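PDB 3DSB: putative acetyltransferase from Clostridium difficile, which probably transfers acyl groups, most likely acetyl from acetyl-coenzyme A, to a substrate not yet established. Local coordinates for residues D18-A21 with K22-N26; L105-Y108 with I109-I112; K128-I131 with N132-A135. One frame throughout, in Å; residues are numbered along the deposited sequence.

Contact 1 (D18-A21 with K22-N26); sequences DTIA and KFNYN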
loop_
_atom_site.group_PDB
_atom_site.type_symbol
_atom_site.label_atom_id
_atom_site.label_comp_id
_atom_site.label_asym_id
_atom_site.label_seq_id
_atom_site.Cartn_x
_atom_site.Cartn_y
_atom_site.Cartn_z
ATOM N N ASP A 18 -7.246 -7.828 22.057
ATOM C CA ASP A 18 -8.399 -7.072 22.516
ATOM C C ASP A 18 -8.082 -5.596 22.698
ATOM O O ASP A 18 -8.895 -4.727 22.350
ATOM C CB ASP A 18 -8.944 -7.649 23.835
ATOM C CG ASP A 18 -9.654 -8.971 23.646
ATOM O OD1 ASP A 18 -9.800 -9.430 22.490
ATOM O OD2 ASP A 18 -10.070 -9.557 24.674
ATOM N N THR A 19 -6.896 -5.316 23.234
ATOM C CA THR A 19 -6.485 -3.922 23.440
ATOM C C THR A 19 -6.278 -3.195 22.100
ATOM O O THR A 19 -6.711 -2.058 21.932
ATOM C CB THR A 19 -5.228 -3.873 24.286
ATOM O OG1 THR A 19 -5.528 -4.505 25.538
ATOM C CG2 THR A 19 -4.789 -2.435 24.532
ATOM N N ILE A 20 -5.610 -3.836 21.151
ATOM C CA ILE A 20 -5.394 -3.197 19.833
ATOM C C ILE A 20 -6.728 -2.951 19.119
ATOM O O ILE A 20 -6.911 -1.902 18.473
ATOM C CB ILE A 20 -4.428 -4.044 18.978
ATOM C CG1 ILE A 20 -3.014 -3.950 19.581
ATOM C CG2 ILE A 20 -4.422 -3.592 17.539
ATOM C CD1 ILE A 20 -2.010 -4.919 18.974
ATOM N N ALA A 21 -7.655 -3.892 19.231
ATOM C CA ALA A 21 -8.959 -3.704 18.612
ATOM C C ALA A 21 -9.667 -2.508 19.317
ATOM O O ALA A 21 -10.193 -1.611 18.637
ATOM C CB ALA A 21 -9.797 -4.998 18.665
ATOM N N LYS A 22 -9.641 -2.444 20.659
ATOM C CA LYS A 22 -10.277 -1.326 21.334
ATOM C C LYS A 22 -9.629 0.009 20.902
ATOM O O LYS A 22 -10.320 0.994 20.646
ATOM C CB LYS A 22 -10.178 -1.521 22.862
ATOM C CG LYS A 22 -10.600 -0.328 23.692
ATOM C CD LYS A 22 -10.423 -0.620 25.175
ATOM C CE LYS A 22 -8.954 -0.594 25.545
ATOM N NZ LYS A 22 -8.823 -0.605 27.046
ATOM N N PHE A 23 -8.298 0.038 20.823
ATOM C CA PHE A 23 -7.613 1.269 20.437
ATOM C C PHE A 23 -8.025 1.706 19.027
ATOM O O PHE A 23 -8.225 2.905 18.745
ATOM C CB PHE A 23 -6.100 1.067 20.429
ATOM C CG PHE A 23 -5.447 1.074 21.790
ATOM C CD1 PHE A 23 -6.169 1.302 22.951
ATOM C CD2 PHE A 23 -4.065 0.893 21.866
ATOM C CE1 PHE A 23 -5.516 1.343 24.213
ATOM C CE2 PHE A 23 -3.405 0.895 23.112
ATOM C CZ PHE A 23 -4.136 1.130 24.264
ATOM N N ASN A 24 -8.183 0.732 18.129
ATOM C CA ASN A 24 -8.568 1.082 16.767
ATOM C C ASN A 24 -10.007 1.570 16.654
ATOM O O ASN A 24 -10.275 2.527 15.899
ATOM C CB ASN A 24 -8.275 -0.085 15.840
ATOM C CG ASN A 24 -6.857 -0.032 15.347
ATOM O OD1 ASN A 24 -6.555 0.709 14.393
ATOM N ND2 ASN A 24 -5.956 -0.729 16.040
ATOM N N TYR A 25 -10.902 0.952 17.430
ATOM C CA TYR A 25 -12.275 1.427 17.536
ATOM C C TYR A 25 -12.231 2.873 18.026
ATOM O O TYR A 25 -12.894 3.775 17.433
ATOM C CB TYR A 25 -13.103 0.552 18.479
ATOM C CG TYR A 25 -14.517 1.033 18.614
ATOM C CD1 TYR A 25 -15.504 0.572 17.745
ATOM C CD2 TYR A 25 -14.858 1.957 19.578
ATOM C CE1 TYR A 25 -16.803 1.017 17.841
ATOM C CE2 TYR A 25 -16.166 2.428 19.681
ATOM C CZ TYR A 25 -17.129 1.954 18.812
ATOM O OH TYR A 25 -18.441 2.406 18.907
ATOM N N ASN A 26 -11.463 3.130 19.096
ATOM C CA ASN A 26 -11.439 4.506 19.616
ATOM C C ASN A 26 -10.855 5.491 18.621
ATOM O O ASN A 26 -11.316 6.632 18.505
ATOM C CB ASN A 26 -10.609 4.571 20.897
ATOM C CG ASN A 26 -11.266 3.869 22.078
ATOM O OD1 ASN A 26 -12.430 3.515 22.029
ATOM N ND2 ASN A 26 -10.505 3.682 23.162
#

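Contact 2 (L105-Y108 with I109-I112); sequences LFNY and IKNI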
loop_
_atom_site.group_PDB
_atom_site.type_symbol
_atom_site.label_atom_id
_atom_site.label_comp_id
_atom_site.label_asym_id
_atom_site.label_seq_id
_atom_site.Cartn_x
_atom_site.Cartn_y
_atom_site.Cartn_z
ATOM N N LEU A 105 6.635 6.712 19.144
ATOM C CA LEU A 105 6.246 5.650 18.193
ATOM C C LEU A 105 6.621 6.029 16.780
ATOM O O LEU A 105 7.185 5.233 16.041
ATOM C CB LEU A 105 4.738 5.377 18.287
ATOM C CG LEU A 105 4.307 4.659 19.568
ATOM C CD1 LEU A 105 2.809 4.613 19.608
ATOM C CD2 LEU A 105 4.923 3.264 19.616
ATOM N N PHE A 106 6.301 7.257 16.390
ATOM C CA PHE A 106 6.567 7.668 15.013
ATOM C C PHE A 106 8.073 7.643 14.721
ATOM O O PHE A 106 8.522 7.194 13.653
ATOM C CB PHE A 106 5.986 9.064 14.826
ATOM C CG PHE A 106 5.250 9.217 13.567
ATOM C CD1 PHE A 106 3.872 8.995 13.502
ATOM C CD2 PHE A 106 5.933 9.593 12.429
ATOM C CE1 PHE A 106 3.169 9.113 12.258
ATOM C CE2 PHE A 106 5.272 9.732 11.221
ATOM C CZ PHE A 106 3.888 9.489 11.135
ATOM N N ASN A 107 8.860 8.135 15.677
ATOM C CA ASN A 107 10.310 8.146 15.501
ATOM C C ASN A 107 10.910 6.750 15.543
ATOM O O ASN A 107 11.929 6.474 14.886
ATOM C CB ASN A 107 10.952 9.118 16.494
ATOM C CG ASN A 107 10.768 10.563 16.069
ATOM O OD1 ASN A 107 10.816 10.861 14.881
ATOM N ND2 ASN A 107 10.516 11.454 17.027
ATOM N N TYR A 108 10.281 5.846 16.295
ATOM C CA TYR A 108 10.695 4.448 16.282
ATOM C C TYR A 108 10.563 3.852 14.876
ATOM O O TYR A 108 11.463 3.167 14.403
ATOM C CB TYR A 108 9.827 3.649 17.272
ATOM C CG TYR A 108 10.318 2.240 17.575
ATOM C CD1 TYR A 108 11.229 2.039 18.611
ATOM C CD2 TYR A 108 9.857 1.123 16.865
ATOM C CE1 TYR A 108 11.702 0.802 18.935
ATOM C CE2 TYR A 108 10.363 -0.174 17.194
ATOM C CZ TYR A 108 11.273 -0.301 18.237
ATOM O OH TYR A 108 11.800 -1.553 18.617
ATOM N N ILE A 109 9.463 4.123 14.204
ATOM C CA ILE A 109 9.270 3.609 12.848
ATOM C C ILE A 109 10.236 4.320 11.884
ATOM O O ILE A 109 10.808 3.677 10.998
ATOM C CB ILE A 109 7.794 3.731 12.416
ATOM C CG1 ILE A 109 6.874 3.008 13.422
ATOM C CG2 ILE A 109 7.625 3.255 10.971
ATOM C CD1 ILE A 109 7.201 1.572 13.700
ATOM N N LYS A 110 10.429 5.627 12.053
ATOM C CA LYS A 110 11.420 6.337 11.191
ATOM C C LYS A 110 12.778 5.681 11.329
ATOM O O LYS A 110 13.484 5.522 10.317
ATOM C CB LYS A 110 11.523 7.827 11.537
ATOM C CG LYS A 110 10.350 8.657 11.032
ATOM C CD LYS A 110 10.238 10.036 11.661
ATOM C CE LYS A 110 11.416 10.863 11.365
ATOM N NZ LYS A 110 11.262 12.215 11.981
ATOM N N ASN A 111 13.164 5.308 12.565
ATOM C CA ASN A 111 14.456 4.643 12.770
ATOM C C ASN A 111 14.528 3.288 12.077
ATOM O O ASN A 111 15.549 2.940 11.467
ATOM C CB ASN A 111 14.759 4.496 14.278
ATOM C CG ASN A 111 16.055 3.728 14.532
ATOM O OD1 ASN A 111 16.036 2.579 14.990
ATOM N ND2 ASN A 111 17.172 4.335 14.182
ATOM N N ILE A 112 13.454 2.518 12.155
ATOM C CA ILE A 112 13.394 1.250 11.407
ATOM C C ILE A 112 13.659 1.518 9.918
ATOM O O ILE A 112 14.444 0.806 9.271
ATOM C CB ILE A 112 12.022 0.517 11.569
ATOM C CG1 ILE A 112 11.926 -0.122 12.971
ATOM C CG2 ILE A 112 11.758 -0.496 10.446
ATOM C CD1 ILE A 112 10.531 -0.644 13.289
HETATM O O HOH W 1 13.506 1.719 15.874
#

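Contact 3 (K128-I131 with N132-A135); sequences KENI and NAKA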
loop_
_atom_site.group_PDB
_atom_site.type_symbol
_atom_site.label_atom_id
_atom_site.label_comp_id
_atom_site.label_asym_id
_atom_site.label_seq_id
_atom_site.Cartn_x
_atom_site.Cartn_y
_atom_site.Cartn_z
ATOM N N LYS A 128 -8.260 14.720 3.478
ATOM C CA LYS A 128 -7.939 16.137 3.213
ATOM C C LYS A 128 -8.544 17.056 4.290
ATOM O O LYS A 128 -8.037 18.147 4.521
ATOM C CB LYS A 128 -8.446 16.590 1.830
ATOM C CG LYS A 128 -7.739 15.899 0.685
ATOM C CD LYS A 128 -8.230 16.410 -0.659
ATOM C CE LYS A 128 -7.464 15.723 -1.797
ATOM N NZ LYS A 128 -8.087 15.991 -3.131
ATOM N N GLU A 129 -9.618 16.585 4.914
ATOM C CA GLU A 129 -10.322 17.372 5.940
ATOM C C GLU A 129 -9.619 17.459 7.272
ATOM O O GLU A 129 -10.023 18.240 8.147
ATOM C CB GLU A 129 -11.739 16.833 6.167
ATOM C CG GLU A 129 -12.641 17.046 4.997
ATOM C CD GLU A 129 -12.535 15.947 3.962
ATOM O OE1 GLU A 129 -11.764 14.968 4.187
ATOM O OE2 GLU A 129 -13.227 16.078 2.918
ATOM N N ASN A 130 -8.592 16.647 7.467
ATOM C CA ASN A 130 -7.913 16.646 8.733
ATOM C C ASN A 130 -7.047 17.875 8.785
ATOM O O ASN A 130 -5.968 17.896 8.207
ATOM C CB ASN A 130 -7.099 15.368 8.873
ATOM C CG ASN A 130 -6.471 15.230 10.235
ATOM O OD1 ASN A 130 -5.974 16.207 10.819
ATOM N ND2 ASN A 130 -6.453 14.001 10.734
ATOM N N ILE A 131 -7.536 18.889 9.507
ATOM C CA ILE A 131 -6.925 20.225 9.568
ATOM C C ILE A 131 -5.569 20.261 10.282
ATOM O O ILE A 131 -4.786 21.192 10.063
ATOM C CB ILE A 131 -7.899 21.299 10.194
ATOM C CG1 ILE A 131 -8.183 21.023 11.691
ATOM C CG2 ILE A 131 -9.182 21.400 9.363
ATOM C CD1 ILE A 131 -9.025 22.106 12.405
ATOM N N ASN A 132 -5.283 19.239 11.091
ATOM C CA ASN A 132 -4.099 19.231 11.940
ATOM C C ASN A 132 -2.964 18.332 11.455
ATOM O O ASN A 132 -1.849 18.404 11.971
ATOM C CB ASN A 132 -4.490 18.846 13.354
ATOM C CG ASN A 132 -5.500 19.802 13.955
ATOM O OD1 ASN A 132 -6.595 19.397 14.326
ATOM N ND2 ASN A 132 -5.151 21.078 14.014
ATOM N N ALA A 133 -3.271 17.514 10.448
ATOM C CA ALA A 133 -2.292 16.532 9.910
ATOM C C ALA A 133 -1.042 17.197 9.374
ATOM O O ALA A 133 0.068 16.795 9.706
ATOM C CB ALA A 133 -2.930 15.650 8.802
ATOM N N LYS A 134 -1.200 18.232 8.563
ATOM C CA LYS A 134 -0.048 18.851 7.937
ATOM C C LYS A 134 1.009 19.311 8.945
ATOM O O LYS A 134 2.169 18.972 8.812
ATOM C CB LYS A 134 -0.464 20.012 7.032
ATOM C CG LYS A 134 0.586 20.364 6.002
ATOM C CD LYS A 134 0.034 21.350 4.996
ATOM C CE LYS A 134 1.140 21.949 4.130
ATOM N NZ LYS A 134 0.691 23.238 3.493
ATOM N N ALA A 135 0.595 20.048 9.971
ATOM C CA ALA A 135 1.528 20.548 10.986
ATOM C C ALA A 135 2.143 19.407 11.774
ATOM O O ALA A 135 3.331 19.431 12.088
ATOM C CB ALA A 135 0.824 21.525 11.940
HETATM O O HOH W 2 -3.738 19.507 7.844
HETATM O O HOH W 3 -1.971 21.603 10.099
#

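Contact 1 (D18-A21 with K22-N26)
D18 meets K22 through the backbone: its carbonyl O accepts the N-H of K22 at 2.9 Å, while the two charged side chains lead outward. T19 O likewise accepts F23 N, and here the side chains meet too. With CG2 anti to the backbone N (OG1 chi1 -59°), the methyl lies alongside F23 and over one face of its ring, 3.9 Å from CG2 to the ring centroid and 19° off the normal, a CH-pi contact shifted toward the rim at CZ. Both T19 and F23 also touch V66 of strand 65-77. Both segments are successive turns of helix 17-32, the first helix of the GNAT fold, which rests on the sheet here. I20 O is gripped twice, by N24 N and by N24 ND2, each at 2.9 Å, from opposite faces of the carbonyl plane. The amide donor stands 39° out of that plane, yet I20 O is nearly in the amide's own plane. I20 CG2 also touches N24 ND2 at 3.6 Å. The amide is held further by Q69, which accepts from ND2, and by W79 of the second subunit, which donates to OD1. A21 O takes the N-H of Y25 at 2.9 Å in a nearly straight bond.

Contact 2 (L105-Y108 with I109-I112)
Y108 and I112, four residues apart on one helix, bring aromatic and aliphatic groups together at a slant: I112 CD1 lies 3.9 Å from Y108 CE2, neither squarely over the ring nor at its edge. I109 CD1 comes near Y108 CD2 (4.2 Å), close to the level of the ring plane, while I112 CD1 is displaced to the side on which a water lies. The tyrosine CG, anti to the backbone N (chi1 -168°), sends the ring out from the helix flank, where I112 CD1 comes up to its CD2-CE2 side. The water sits 3.4 Å above the ring plane, over the centre. It donates to both Y108 O and N111 OD1, the latter at 2.8 Å, and so ties the asparagine amide to a carbonyl that already accepts I112 N.

The residues belong to helix 101-115, the crossover helix of the beta-alpha-beta unit formed with strands 82-92 and 119-127. On its buried side L105 and I109 pack on strand 65-77, and F106 packs on M122 and L124 of strand 119-127; its ring meets that of F102, the planes nearly parallel.

N107 and K110 run along each other from adjacent positions on the helix surface. The lysine chain, bent at chi3 (62°), passes N107 OD1 with CD at 3.4 Å and places NZ 3.2 Å from that oxygen in a weak hydrogen bond; its main polar partner is L140 O. At the bend, K110 CD stands near the plane of the F106 ring at its edge, 4.4 Å from CD2. Four i to i+4 backbone bonds run from L105 O to I109 N through Y108 O to I112 N.

Contact 3 (K128-I131 with N132-A135)
The backbone changes course at N130, whose psi of 102° is extended, whereas I131 and N132 return to turn values and A133 opens the helix. No direct backbone bond joins the two segments; two waters span the opening turn instead. One donates to N130 O at 2.8 Å and accepts K134 N, and the other likewise links I131 O to A135 N. Within this turn the N130 side chain acts as a cap. Its CG is anti to the backbone N (chi1 -174°), which swings OD1 toward the N-H groups of N132 and A133. OD1 accepts N132 N at 3.1 Å, with the donor in the carbonyl plane, and A133 N at 3.0 Å, a weak bond with an N-H...O angle of only 122°. A single oxygen serves two N-H groups, and A133 CB packs 3.7 Å from OD1. The side chains of I131 and N132 run alongside each other, I131 CG1 standing 3.5 Å from N132 OD1. N132 O accepts from T136 OG1, one turn on. The capped turn connects strand 119-127, outermost in the sheet of this chain, to helix 133-138; K128 packs on D146 and K134 on Y150 of the second subunit.

Contacts 1 and 2 each lie within one long helix, on opposite sides of the chain's centre, with centres about 21 Å apart and apolar residues turned to strand 65-77. All three contacts are partly buried, contacts 1 and 2 with more buried residues; contact 3 has a single buried alanine and lies farther out, about 17 Å from the chain centre to its own, where a strand gives way to a short helix. The chemistry follows: in contacts 1 and 2 regular i to i+4 backbone bonds underlie methyl-to-ring packing, whereas contact 3 relies on one capping side chain and bridging waters. Contacts 2 and 3 flank strand 119-127 in sequence. All three reach the second subunit, contact 1 by a hydrogen bond through N24.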